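Local coordinates for protein phenylalanine hydroxylase (Colwellia psychrerythraea, PDB 2V27) that probably converts L-phenylalanine to L-tyrosine with tetrahydrobiopterin and molecular oxygen, working at a single iron ion, at residues V73-E78 against S135-T140; R155-R160 against A249-L254; R178-G183 against T228-L233; M220-Y225 against E258-V263. All coordinates share one frame; numbering follows the deposited sequence.

Overall arrangement
The four contacts join parts of the largely helical fold of an aromatic amino acid hydroxylase, whose iron is bound by His122, His127 and Glu167. Contacts 1 and 3 lie close to the metal, the side chains of Thr140 and Tyr180 about 10 and 11 Å from it, and they share a boundary: Phe136 packs on Val230 and Leu233, and Tyr139 on Leu233, with the contact centres about 14 Å apart. Contacts 2 and 4 lie away from the site, about 17 Å from each other between centres, their second segments lying on the successive helices 241-254 and 261-265. Contacts 3 and 4 reach the same mixed sheet. Contacts 1 and 4 fall on opposite sides of the chain's centre, their centres about 30 Å apart.

Contact 1. Residues V73-E78 against S135-T140; sequences VSTGWE and SFANYT
Ala137 sets its methyl CB against both Thr75 and Trp77: it lies 3.7 Å from Thr75 CB and 3.6 Å from Trp77 NE1, so the helix meets both Thr75 and the pyrrole part of the indole. The hydroxyl of Thr75 bonds the carbonyl of Leu131, and its CG2 also lies 3.7 Å from Ala137 CB. One residue on, Asn138 joins in through water. Its OD1 is 2.8 Å from a water that accepts from Trp77 NE1 in the plane of the indole (2.9 Å), and a second water spans from OD1 to Thr75 O. Thr140 closes the row. Its CG2, anti to the backbone N, comes 3.6 Å from Trp77 CH2, while its OG1 turns back to Phe136 O (2.8 Å), reaching it from the face opposite to Thr140 N. A leucine in place of Trp77 would probably leave the first water without its N-H donor and open a gap beside Thr140 CG2. Here the turn after helix 64-75 packs on helix 134-147 in the catalytic fold of aromatic amino acid hydroxylases: Trp77 also touches Leu131 on helix 120-131, the helix that carries the iron ligands His122 and His127.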
loop_
_atom_site.group_PDB
_atom_site.type_symbol
_atom_site.label_atom_id
_atom_site.label_comp_id
_atom_site.label_asym_id
_atom_site.label_seq_id
_atom_site.Cartn_x
_atom_site.Cartn_y
_atom_site.Cartn_z
ATOM N N VAL B 73 2.853 23.088 -31.967
ATOM C CA VAL B 73 2.544 24.503 -32.082
ATOM C C VAL B 73 2.464 25.241 -30.759
ATOM O O VAL B 73 2.756 26.432 -30.694
ATOM C CB VAL B 73 1.286 24.768 -32.980
ATOM C CG1 VAL B 73 1.507 24.157 -34.351
ATOM C CG2 VAL B 73 0.031 24.208 -32.357
ATOM N N SER B 74 2.137 24.547 -29.674
ATOM C CA SER B 74 2.008 25.239 -28.373
ATOM C C SER B 74 3.351 25.406 -27.671
ATOM O O SER B 74 3.680 26.491 -27.198
ATOM C CB SER B 74 0.994 24.524 -27.440
ATOM O OG SER B 74 1.289 23.130 -27.397
ATOM N N THR B 75 4.135 24.329 -27.592
ATOM C CA THR B 75 5.393 24.398 -26.819
ATOM C C THR B 75 6.597 23.714 -27.485
ATOM O O THR B 75 7.687 23.666 -26.883
ATOM C CB THR B 75 5.206 23.671 -25.453
ATOM O OG1 THR B 75 4.832 22.316 -25.769
ATOM C CG2 THR B 75 4.104 24.403 -24.633
ATOM N N GLY B 76 6.426 23.182 -28.704
ATOM C CA GLY B 76 7.538 22.536 -29.375
ATOM C C GLY B 76 7.731 21.080 -29.022
ATOM O O GLY B 76 8.690 20.421 -29.481
ATOM N N TRP B 77 6.817 20.553 -28.197
ATOM C CA TRP B 77 6.886 19.147 -27.785
ATOM C C TRP B 77 6.272 18.203 -28.803
ATOM O O TRP B 77 5.547 18.649 -29.719
ATOM C CB TRP B 77 6.177 18.957 -26.426
ATOM C CG TRP B 77 7.163 19.306 -25.319
ATOM C CD1 TRP B 77 7.600 20.580 -24.892
ATOM C CD2 TRP B 77 7.846 18.357 -24.468
ATOM N NE1 TRP B 77 8.537 20.445 -23.869
ATOM C CE2 TRP B 77 8.689 19.102 -23.589
ATOM C CE3 TRP B 77 7.879 16.948 -24.408
ATOM C CZ2 TRP B 77 9.516 18.472 -22.627
ATOM C CZ3 TRP B 77 8.707 16.312 -23.448
ATOM C CH2 TRP B 77 9.518 17.098 -22.567
ATOM N N GLU B 78 6.539 16.898 -28.675
ATOM C CA GLU B 78 5.838 15.861 -29.452
ATOM C C GLU B 78 5.685 14.618 -28.564
ATOM O O GLU B 78 6.435 14.474 -27.539
ATOM C CB GLU B 78 6.635 15.445 -30.696
ATOM C CG GLU B 78 8.052 14.908 -30.373
ATOM C CD GLU B 78 8.933 14.829 -31.608
ATOM O OE1 GLU B 78 9.072 13.704 -32.111
ATOM O OE2 GLU B 78 9.492 15.880 -32.005
ATOM N N SER B 135 4.917 26.814 -18.946
ATOM C CA SER B 135 5.620 26.544 -17.652
ATOM C C SER B 135 5.831 25.043 -17.410
ATOM O O SER B 135 6.950 24.592 -17.047
ATOM C CB SER B 135 4.871 27.124 -16.486
ATOM O OG SER B 135 5.025 28.530 -16.461
ATOM N N PHE B 136 4.791 24.248 -17.637
ATOM C CA PHE B 136 4.881 22.809 -17.341
ATOM C C PHE B 136 5.837 22.142 -18.360
ATOM O O PHE B 136 6.692 21.328 -18.005
ATOM C CB PHE B 136 3.482 22.205 -17.391
ATOM C CG PHE B 136 3.432 20.693 -17.085
ATOM C CD1 PHE B 136 3.122 20.245 -15.796
ATOM C CD2 PHE B 136 3.729 19.718 -18.089
ATOM C CE1 PHE B 136 3.027 18.844 -15.524
ATOM C CE2 PHE B 136 3.615 18.351 -17.823
ATOM C CZ PHE B 136 3.295 17.910 -16.531
ATOM N N ALA B 137 5.656 22.449 -19.656
ATOM C CA ALA B 137 6.546 21.936 -20.723
ATOM C C ALA B 137 8.029 22.298 -20.489
ATOM O O ALA B 137 8.922 21.436 -20.587
ATOM C CB ALA B 137 6.058 22.444 -22.116
ATOM N N ASN B 138 8.290 23.565 -20.179
ATOM C CA ASN B 138 9.690 24.003 -19.996
ATOM C C ASN B 138 10.292 23.302 -18.785
ATOM O O ASN B 138 11.461 22.954 -18.793
ATOM C CB ASN B 138 9.844 25.520 -19.884
ATOM C CG ASN B 138 9.481 26.250 -21.158
ATOM O OD1 ASN B 138 9.489 25.681 -22.267
ATOM N ND2 ASN B 138 9.121 27.516 -20.993
ATOM N N TYR B 139 9.517 23.107 -17.728
ATOM C CA TYR B 139 10.000 22.404 -16.538
ATOM C C TYR B 139 10.342 20.941 -16.900
ATOM O O TYR B 139 11.391 20.425 -16.484
ATOM C CB TYR B 139 8.944 22.511 -15.420
ATOM C CG TYR B 139 9.195 21.569 -14.261
ATOM C CD1 TYR B 139 10.160 21.882 -13.298
ATOM C CD2 TYR B 139 8.479 20.370 -14.143
ATOM C CE1 TYR B 139 10.420 21.045 -12.244
ATOM C CE2 TYR B 139 8.723 19.495 -13.088
ATOM C CZ TYR B 139 9.696 19.813 -12.155
ATOM O OH TYR B 139 9.857 18.954 -11.059
ATOM N N THR B 140 9.488 20.290 -17.679
ATOM C CA THR B 140 9.726 18.928 -18.089
ATOM C C THR B 140 10.999 18.809 -18.931
ATOM O O THR B 140 11.795 17.855 -18.776
ATOM C CB THR B 140 8.477 18.368 -18.787
ATOM O OG1 THR B 140 7.328 18.557 -17.941
ATOM C CG2 THR B 140 8.611 16.905 -19.122
HETATM O O HOH W 1 8.353 25.518 -24.931
HETATM O O HOH W 2 9.747 23.033 -23.268
#

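Contact 2. Residues R155-R160 against A249-L254; sequences RVFLAR and AQAEAL
Phe157 and Glu252 start out alike, each with CG anti to the carbonyl carbon and beside the backbone N (chi1 -80° and -82°), and this sends the ring and the glutamate chain into the space between helices 152-167 and 241-254. Beyond CG the glutamate runs extended, passing the far end of the ring. The tightest approach is Phe157 CZ to Glu252 CG at 3.5 Å, a methylene against an aromatic carbon, approached at a slant. On one side of that point Phe157 CE1 meets the methyl of Ala251, CB, at 3.8 Å; on the other, CE2 lies 3.9 Å from Glu252 OE1, with the carboxylate plane turned 72° from the ring.

The phenyl ring bridges the two helices, whose nearest CA atoms, of Phe157 and Ala251, are 9.0 Å apart. Arg160, one turn on, lays NH1 over a face of the ring, 3.3 Å above its plane and offset toward the rim, and that same nitrogen donates to the carbonyl of Leu211. Val248 adds to the packing on Phe157, and Leu208 and Leu211 of helix 207-211 pack on Ala251.

No hydrogen bond crosses between 155-160 and 249-254. The join rests on van der Waals packing, with the glutamate offering mainly its aliphatic stem to the ring, and its carboxylate lying toward the exposed margin.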
loop_
_atom_site.group_PDB
_atom_site.type_symbol
_atom_site.label_atom_id
_atom_site.label_comp_id
_atom_site.label_asym_id
_atom_site.label_seq_id
_atom_site.Cartn_x
_atom_site.Cartn_y
_atom_site.Cartn_z
ATOM N N ARG B 155 20.028 10.282 -10.015
ATOM C CA ARG B 155 18.804 9.961 -10.788
ATOM C C ARG B 155 17.664 9.516 -9.831
ATOM O O ARG B 155 16.490 9.851 -10.117
ATOM C CB ARG B 155 19.114 8.979 -11.954
ATOM C CG ARG B 155 19.893 9.696 -13.102
ATOM C CD ARG B 155 20.290 8.778 -14.268
ATOM N NE ARG B 155 20.754 9.505 -15.464
ATOM C CZ ARG B 155 21.257 8.901 -16.548
ATOM N NH1 ARG B 155 21.314 7.549 -16.603
ATOM N NH2 ARG B 155 21.664 9.632 -17.586
ATOM N N VAL B 156 17.979 8.829 -8.717
ATOM C CA VAL B 156 16.969 8.413 -7.686
ATOM C C VAL B 156 16.308 9.689 -7.114
ATOM O O VAL B 156 15.065 9.769 -7.007
ATOM C CB VAL B 156 17.565 7.511 -6.525
ATOM C CG1 VAL B 156 16.555 7.267 -5.386
ATOM C CG2 VAL B 156 18.082 6.160 -7.074
ATOM N N PHE B 157 17.119 10.702 -6.817
ATOM C CA PHE B 157 16.606 11.970 -6.286
ATOM C C PHE B 157 15.783 12.698 -7.319
ATOM O O PHE B 157 14.766 13.274 -6.983
ATOM C CB PHE B 157 17.774 12.846 -5.794
ATOM C CG PHE B 157 18.282 12.444 -4.421
ATOM C CD1 PHE B 157 17.753 13.065 -3.283
ATOM C CD2 PHE B 157 19.240 11.424 -4.268
ATOM C CE1 PHE B 157 18.178 12.681 -1.970
ATOM C CE2 PHE B 157 19.660 11.029 -2.980
ATOM C CZ PHE B 157 19.143 11.675 -1.848
ATOM N N LEU B 158 16.238 12.665 -8.578
ATOM C CA LEU B 158 15.491 13.302 -9.648
ATOM C C LEU B 158 14.122 12.608 -9.814
ATOM O O LEU B 158 13.110 13.283 -9.883
ATOM C CB LEU B 158 16.332 13.224 -10.957
ATOM C CG LEU B 158 17.581 14.110 -10.937
ATOM C CD1 LEU B 158 18.359 13.959 -12.279
ATOM C CD2 LEU B 158 17.136 15.539 -10.689
ATOM N N ALA B 159 14.098 11.283 -9.880
ATOM C CA ALA B 159 12.813 10.556 -9.964
ATOM C C ALA B 159 11.818 10.915 -8.821
ATOM O O ALA B 159 10.610 10.947 -9.050
ATOM C CB ALA B 159 13.052 9.021 -10.023
ATOM N N ARG B 160 12.354 11.208 -7.641
ATOM C CA ARG B 160 11.577 11.554 -6.464
ATOM C C ARG B 160 10.947 12.936 -6.706
ATOM O O ARG B 160 9.727 13.169 -6.474
ATOM C CB ARG B 160 12.471 11.525 -5.194
ATOM C CG ARG B 160 11.807 11.983 -3.915
ATOM C CD ARG B 160 12.801 11.830 -2.738
ATOM N NE ARG B 160 13.135 10.429 -2.471
ATOM C CZ ARG B 160 14.373 9.967 -2.404
ATOM N NH1 ARG B 160 15.421 10.803 -2.535
ATOM N NH2 ARG B 160 14.551 8.658 -2.216
ATOM N N ALA B 249 23.039 16.966 -2.955
ATOM C CA ALA B 249 24.073 16.855 -1.929
ATOM C C ALA B 249 23.633 17.380 -0.542
ATOM O O ALA B 249 23.911 16.717 0.461
ATOM C CB ALA B 249 25.358 17.593 -2.392
ATOM N N GLN B 250 22.894 18.477 -0.507
ATOM C CA GLN B 250 22.385 18.972 0.785
ATOM C C GLN B 250 21.391 17.954 1.397
ATOM O O GLN B 250 21.424 17.655 2.582
ATOM C CB GLN B 250 21.697 20.294 0.567
ATOM C CG GLN B 250 21.279 20.889 1.854
ATOM C CD GLN B 250 20.523 22.155 1.670
ATOM O OE1 GLN B 250 20.192 22.560 0.532
ATOM N NE2 GLN B 250 20.306 22.860 2.762
ATOM N N ALA B 251 20.467 17.467 0.569
ATOM C CA ALA B 251 19.581 16.391 1.002
ATOM C C ALA B 251 20.310 15.165 1.575
ATOM O O ALA B 251 19.894 14.650 2.607
ATOM C CB ALA B 251 18.691 15.987 -0.177
ATOM N N GLU B 252 21.373 14.692 0.902
ATOM C CA GLU B 252 22.140 13.605 1.355
ATOM C C GLU B 252 22.871 13.903 2.676
ATOM O O GLU B 252 22.882 13.053 3.576
ATOM C CB GLU B 252 23.106 13.165 0.271
ATOM C CG GLU B 252 22.445 12.271 -0.748
ATOM C CD GLU B 252 23.412 11.684 -1.757
ATOM O OE1 GLU B 252 23.356 10.448 -2.035
ATOM O OE2 GLU B 252 24.225 12.480 -2.262
ATOM N N ALA B 253 23.419 15.115 2.807
ATOM C CA ALA B 253 24.047 15.514 4.077
ATOM C C ALA B 253 23.043 15.437 5.260
ATOM O O ALA B 253 23.411 15.085 6.377
ATOM C CB ALA B 253 24.586 16.926 3.962
ATOM N N LEU B 254 21.784 15.823 5.015
ATOM C CA LEU B 254 20.754 15.771 6.048
ATOM C C LEU B 254 20.164 14.391 6.248
ATOM O O LEU B 254 19.653 14.086 7.332
ATOM C CB LEU B 254 19.637 16.750 5.670
ATOM C CG LEU B 254 20.031 18.237 5.793
ATOM C CD1 LEU B 254 19.031 19.090 5.064
ATOM C CD2 LEU B 254 20.133 18.670 7.283
#

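Contact 3. Residues R178-G183 against T228-L233; sequences RIYGGG and TKVSDL
Tyr180 makes the apolar side of this contact, against Val230 and Leu233. Its CG stands between the backbone N and the carbonyl carbon (chi1 76°), which swings the phenol across the loop 228-233. Near the root of the side chain, Tyr180 CB is 4.0 Å from Val230 CG2; farther out the ring runs obliquely past the leucine, with Tyr180 CE1 4.3 Å from Leu233 CD1 and Tyr180 OH 4.1 Å from Leu233 CD2. These are loose van der Waals distances, and no hydrogen bond spans the two segments.

Both segments leave the same mixed four-stranded sheet: Tyr180 follows strand 176-179 and precedes helix 182-185, whose N-cap position is Gly181, while 228-233 links strand 223-227 to helix 233-237. Leu227 lies against both Tyr180 and Leu233, and Phe136 of helix 134-147 packs on Val230 and Leu233. The side chain of Tyr180 is about 11 Å from the iron.

The side-chain bonds of Asp232 stay within the loop. Its OD2 accepts from Thr228 N at 2.8 Å, and also from Lys229 N at 3.2 Å, the latter well above the carboxylate plane (71° out of it). The other oxygen, OD1, makes a salt bridge of 2.6 Å to Lys229 NZ, which approaches on the anti side, 23° out of plane. Lys229 NZ donates as well to Ser231 OG. From outside the loop, the carboxylate of Glu46 binds Val230 N.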
loop_
_atom_site.group_PDB
_atom_site.type_symbol
_atom_site.label_atom_id
_atom_site.label_comp_id
_atom_site.label_asym_id
_atom_site.label_seq_id
_atom_site.Cartn_x
_atom_site.Cartn_y
_atom_site.Cartn_z
ATOM N N ARG B 178 -6.433 21.745 -6.024
ATOM C CA ARG B 178 -6.527 21.305 -7.422
ATOM C C ARG B 178 -5.381 20.342 -7.688
ATOM O O ARG B 178 -4.449 20.151 -6.863
ATOM C CB ARG B 178 -6.524 22.491 -8.407
ATOM C CG ARG B 178 -7.718 23.498 -8.261
ATOM C CD ARG B 178 -9.033 22.860 -8.660
ATOM N NE ARG B 178 -10.102 23.852 -8.727
ATOM C CZ ARG B 178 -10.866 24.150 -7.680
ATOM N NH1 ARG B 178 -10.648 23.510 -6.527
ATOM N NH2 ARG B 178 -11.850 25.072 -7.779
ATOM N N ILE B 179 -5.424 19.781 -8.885
ATOM C CA ILE B 179 -4.497 18.727 -9.310
ATOM C C ILE B 179 -3.720 19.066 -10.578
ATOM O O ILE B 179 -4.330 19.508 -11.556
ATOM C CB ILE B 179 -5.267 17.413 -9.647
ATOM C CG1 ILE B 179 -6.158 16.997 -8.462
ATOM C CG2 ILE B 179 -4.270 16.278 -9.973
ATOM C CD1 ILE B 179 -7.322 16.112 -8.907
ATOM N N TYR B 180 -2.397 18.880 -10.546
ATOM C CA TYR B 180 -1.660 18.952 -11.808
ATOM C C TYR B 180 -0.898 17.667 -12.160
ATOM O O TYR B 180 -0.498 17.482 -13.308
ATOM C CB TYR B 180 -0.766 20.220 -11.944
ATOM C CG TYR B 180 0.513 20.212 -11.152
ATOM C CD1 TYR B 180 1.721 19.818 -11.763
ATOM C CD2 TYR B 180 0.526 20.530 -9.770
ATOM C CE1 TYR B 180 2.895 19.791 -11.036
ATOM C CE2 TYR B 180 1.712 20.527 -9.026
ATOM C CZ TYR B 180 2.890 20.154 -9.654
ATOM O OH TYR B 180 4.111 20.059 -8.977
ATOM N N GLY B 181 -0.725 16.780 -11.166
ATOM C CA GLY B 181 0.003 15.517 -11.391
ATOM C C GLY B 181 -0.775 14.503 -12.251
ATOM O O GLY B 181 -1.946 14.174 -11.970
ATOM N N GLY B 182 -0.094 13.963 -13.291
ATOM C CA GLY B 182 -0.776 13.078 -14.258
ATOM C C GLY B 182 -1.226 11.720 -13.709
ATOM O O GLY B 182 -2.242 11.146 -14.149
ATOM N N GLY B 183 -0.498 11.230 -12.698
ATOM C CA GLY B 183 -0.844 9.988 -11.995
ATOM C C GLY B 183 -2.180 10.112 -11.276
ATOM O O GLY B 183 -2.878 9.108 -11.053
ATOM N N THR B 228 1.249 26.694 -5.680
ATOM C CA THR B 228 0.046 27.534 -5.727
ATOM C C THR B 228 -0.491 27.736 -7.148
ATOM O O THR B 228 -1.658 28.128 -7.339
ATOM C CB THR B 228 0.322 28.914 -5.148
ATOM O OG1 THR B 228 1.248 29.604 -6.003
ATOM C CG2 THR B 228 0.836 28.808 -3.693
ATOM N N LYS B 229 0.370 27.524 -8.148
ATOM C CA LYS B 229 -0.001 27.633 -9.573
ATOM C C LYS B 229 1.047 26.817 -10.329
ATOM O O LYS B 229 2.168 26.669 -9.829
ATOM C CB LYS B 229 0.026 29.104 -10.069
ATOM C CG LYS B 229 1.233 29.887 -9.675
ATOM C CD LYS B 229 1.187 31.396 -10.079
ATOM C CE LYS B 229 2.582 32.100 -9.837
ATOM N NZ LYS B 229 3.979 31.448 -10.252
ATOM N N VAL B 230 0.688 26.308 -11.499
ATOM C CA VAL B 230 1.661 25.556 -12.324
ATOM C C VAL B 230 2.887 26.410 -12.652
ATOM O O VAL B 230 3.998 25.883 -12.737
ATOM C CB VAL B 230 0.937 25.035 -13.580
ATOM C CG1 VAL B 230 1.947 24.415 -14.576
ATOM C CG2 VAL B 230 -0.088 23.999 -13.182
ATOM N N SER B 231 2.703 27.729 -12.819
ATOM C CA SER B 231 3.868 28.529 -13.166
ATOM C C SER B 231 4.863 28.626 -12.000
ATOM O O SER B 231 6.004 29.071 -12.218
ATOM C CB SER B 231 3.467 29.899 -13.660
ATOM O OG SER B 231 2.793 30.588 -12.637
ATOM N N ASP B 232 4.504 28.108 -10.811
ATOM C CA ASP B 232 5.536 27.953 -9.757
ATOM C C ASP B 232 6.701 27.025 -10.154
ATOM O O ASP B 232 7.820 27.104 -9.605
ATOM C CB ASP B 232 4.942 27.523 -8.396
ATOM C CG ASP B 232 3.999 28.598 -7.774
ATOM O OD1 ASP B 232 4.035 29.769 -8.204
ATOM O OD2 ASP B 232 3.216 28.260 -6.852
ATOM N N LEU B 233 6.459 26.164 -11.131
ATOM C CA LEU B 233 7.551 25.318 -11.638
ATOM C C LEU B 233 8.673 26.148 -12.279
ATOM O O LEU B 233 9.790 25.653 -12.420
ATOM C CB LEU B 233 7.026 24.268 -12.643
ATOM C CG LEU B 233 6.048 23.213 -12.095
ATOM C CD1 LEU B 233 5.334 22.462 -13.268
ATOM C CD2 LEU B 233 6.768 22.287 -11.149
#

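Contact 4. Residues M220-Y225 against E258-V263; sequences MQPIYY and EAKFPV
The aliphatic chain of Lys260 lies over both Pro222 and Ile223. The proline ring faces the base of the lysine, Pro222 CB lying 4.1 Å from Lys260 CB, and the two side chains slide past each other in opposite directions. Farther along, the isoleucine tip crosses the lysine at about a right angle. The lysine chain bends at chi2 (-80°) and again at chi3, and its CG and CE both lie 3.8 Å from Ile223 CD1. Pro222 CG also meets Val263 CG2 at 4.1 Å, these two side chains likewise crossing nearly perpendicularly.

In the fold, this joins the start of strand 223-227, an inner strand of the mixed sheet, to helix 261-265 near the C-terminal end of the chain; Lys260 is the N-cap residue of that helix. The charged end of Lys260 goes on to a salt bridge with Asp201 OD2, at the edge strand 201-204. A water 3.1 Å from Pro222 O donates to that carbonyl and takes a weak bond from Lys260 NZ (2.9 Å). A methionine in place of Lys260 would probably leave Asp201 without its charge partner and the water without its link to the helix.

Farther out, Asp201 is fixed to the strand by backbone bonds with Pro222 and Tyr224. Ile219 and Arg216 pack on Val263, and Pro262 of the second subunit packs on Met220.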
loop_
_atom_site.group_PDB
_atom_site.type_symbol
_atom_site.label_atom_id
_atom_site.label_comp_id
_atom_site.label_asym_id
_atom_site.label_seq_id
_atom_site.Cartn_x
_atom_site.Cartn_y
_atom_site.Cartn_z
ATOM N N MET B 220 -1.162 3.972 -1.333
ATOM C CA MET B 220 -1.824 5.269 -1.307
ATOM C C MET B 220 -0.808 6.232 -0.655
ATOM O O MET B 220 -0.245 5.980 0.400
ATOM C CB MET B 220 -3.104 5.176 -0.518
ATOM C CG MET B 220 -4.102 4.133 -1.077
ATOM S SD MET B 220 -4.427 4.297 -2.858
ATOM C CE MET B 220 -5.309 5.885 -2.870
ATOM N N GLN B 221 -0.542 7.325 -1.357
ATOM C CA GLN B 221 0.487 8.249 -0.956
ATOM C C GLN B 221 0.169 8.934 0.403
ATOM O O GLN B 221 -0.875 9.591 0.572
ATOM C CB GLN B 221 0.701 9.295 -2.077
ATOM C CG GLN B 221 1.249 8.621 -3.392
ATOM C CD GLN B 221 2.496 7.850 -3.101
ATOM O OE1 GLN B 221 3.541 8.433 -2.783
ATOM N NE2 GLN B 221 2.409 6.545 -3.252
ATOM N N PRO B 222 1.082 8.803 1.378
ATOM C CA PRO B 222 0.874 9.476 2.662
ATOM C C PRO B 222 1.153 10.970 2.641
ATOM O O PRO B 222 0.655 11.705 3.522
ATOM C CB PRO B 222 1.830 8.746 3.627
ATOM C CG PRO B 222 2.844 8.079 2.755
ATOM C CD PRO B 222 2.273 7.923 1.362
ATOM N N ILE B 223 1.843 11.445 1.598
ATOM C CA ILE B 223 2.288 12.838 1.546
ATOM C C ILE B 223 2.158 13.355 0.101
ATOM O O ILE B 223 2.570 12.674 -0.837
ATOM C CB ILE B 223 3.785 12.960 1.916
ATOM C CG1 ILE B 223 4.025 12.556 3.356
ATOM C CG2 ILE B 223 4.259 14.397 1.688
ATOM C CD1 ILE B 223 5.514 12.346 3.667
ATOM N N TYR B 224 1.605 14.570 -0.022
ATOM C CA TYR B 224 1.589 15.318 -1.306
ATOM C C TYR B 224 2.253 16.652 -1.089
ATOM O O TYR B 224 2.217 17.214 0.057
ATOM C CB TYR B 224 0.136 15.589 -1.754
ATOM C CG TYR B 224 -0.597 14.340 -2.190
ATOM C CD1 TYR B 224 -1.052 13.418 -1.258
ATOM C CD2 TYR B 224 -0.753 14.019 -3.558
ATOM C CE1 TYR B 224 -1.678 12.207 -1.658
ATOM C CE2 TYR B 224 -1.429 12.854 -3.973
ATOM C CZ TYR B 224 -1.872 11.958 -2.992
ATOM O OH TYR B 224 -2.503 10.771 -3.278
ATOM N N TYR B 225 2.831 17.193 -2.162
ATOM C CA TYR B 225 3.353 18.578 -2.145
ATOM C C TYR B 225 2.541 19.491 -3.053
ATOM O O TYR B 225 2.147 19.132 -4.150
ATOM C CB TYR B 225 4.832 18.635 -2.500
ATOM C CG TYR B 225 5.649 18.013 -1.405
ATOM C CD1 TYR B 225 6.052 16.668 -1.494
ATOM C CD2 TYR B 225 6.037 18.764 -0.281
ATOM C CE1 TYR B 225 6.828 16.076 -0.458
ATOM C CE2 TYR B 225 6.807 18.203 0.744
ATOM C CZ TYR B 225 7.210 16.855 0.672
ATOM O OH TYR B 225 7.960 16.270 1.699
ATOM N N GLU B 258 12.469 10.687 7.974
ATOM C CA GLU B 258 11.975 9.374 8.451
ATOM C C GLU B 258 10.738 9.038 7.612
ATOM O O GLU B 258 9.927 9.921 7.346
ATOM C CB GLU B 258 11.557 9.448 9.910
ATOM C CG GLU B 258 11.213 8.071 10.453
ATOM C CD GLU B 258 10.767 8.116 11.906
ATOM O OE1 GLU B 258 10.887 9.170 12.564
ATOM O OE2 GLU B 258 10.284 7.080 12.389
ATOM N N ALA B 259 10.669 7.792 7.199
ATOM C CA ALA B 259 9.506 7.297 6.416
ATOM C C ALA B 259 8.222 7.341 7.244
ATOM O O ALA B 259 8.237 7.073 8.468
ATOM C CB ALA B 259 9.749 5.910 5.983
ATOM N N LYS B 260 7.091 7.651 6.594
ATOM C CA LYS B 260 5.810 7.447 7.234
ATOM C C LYS B 260 5.565 5.949 7.392
ATOM O O LYS B 260 6.119 5.157 6.656
ATOM C CB LYS B 260 4.684 8.106 6.469
ATOM C CG LYS B 260 4.902 9.586 6.206
ATOM C CD LYS B 260 4.537 10.347 7.442
ATOM C CE LYS B 260 3.973 11.730 7.039
ATOM N NZ LYS B 260 3.062 12.332 8.067
ATOM N N PHE B 261 4.762 5.580 8.392
ATOM C CA PHE B 261 4.531 4.156 8.642
ATOM C C PHE B 261 4.140 3.346 7.373
ATOM O O PHE B 261 4.674 2.247 7.190
ATOM C CB PHE B 261 3.476 4.008 9.748
ATOM C CG PHE B 261 3.205 2.594 10.119
ATOM C CD1 PHE B 261 4.135 1.883 10.895
ATOM C CD2 PHE B 261 2.049 1.937 9.702
ATOM C CE1 PHE B 261 3.858 0.527 11.247
ATOM C CE2 PHE B 261 1.796 0.615 10.046
ATOM C CZ PHE B 261 2.696 -0.094 10.829
ATOM N N PRO B 262 3.230 3.866 6.492
ATOM C CA PRO B 262 2.901 3.072 5.278
ATOM C C PRO B 262 4.098 2.800 4.399
ATOM O O PRO B 262 4.159 1.752 3.766
ATOM C CB PRO B 262 1.847 3.951 4.554
ATOM C CG PRO B 262 1.187 4.770 5.684
ATOM C CD PRO B 262 2.401 5.086 6.591
ATOM N N VAL B 263 5.048 3.736 4.363
ATOM C CA VAL B 263 6.308 3.489 3.604
ATOM C C VAL B 263 7.197 2.424 4.271
ATOM O O VAL B 263 7.769 1.562 3.578
ATOM C CB VAL B 263 7.040 4.826 3.379
ATOM C CG1 VAL B 263 8.469 4.592 2.798
ATOM C CG2 VAL B 263 6.201 5.691 2.417
HETATM O O HOH W 3 1.092 10.950 6.488
#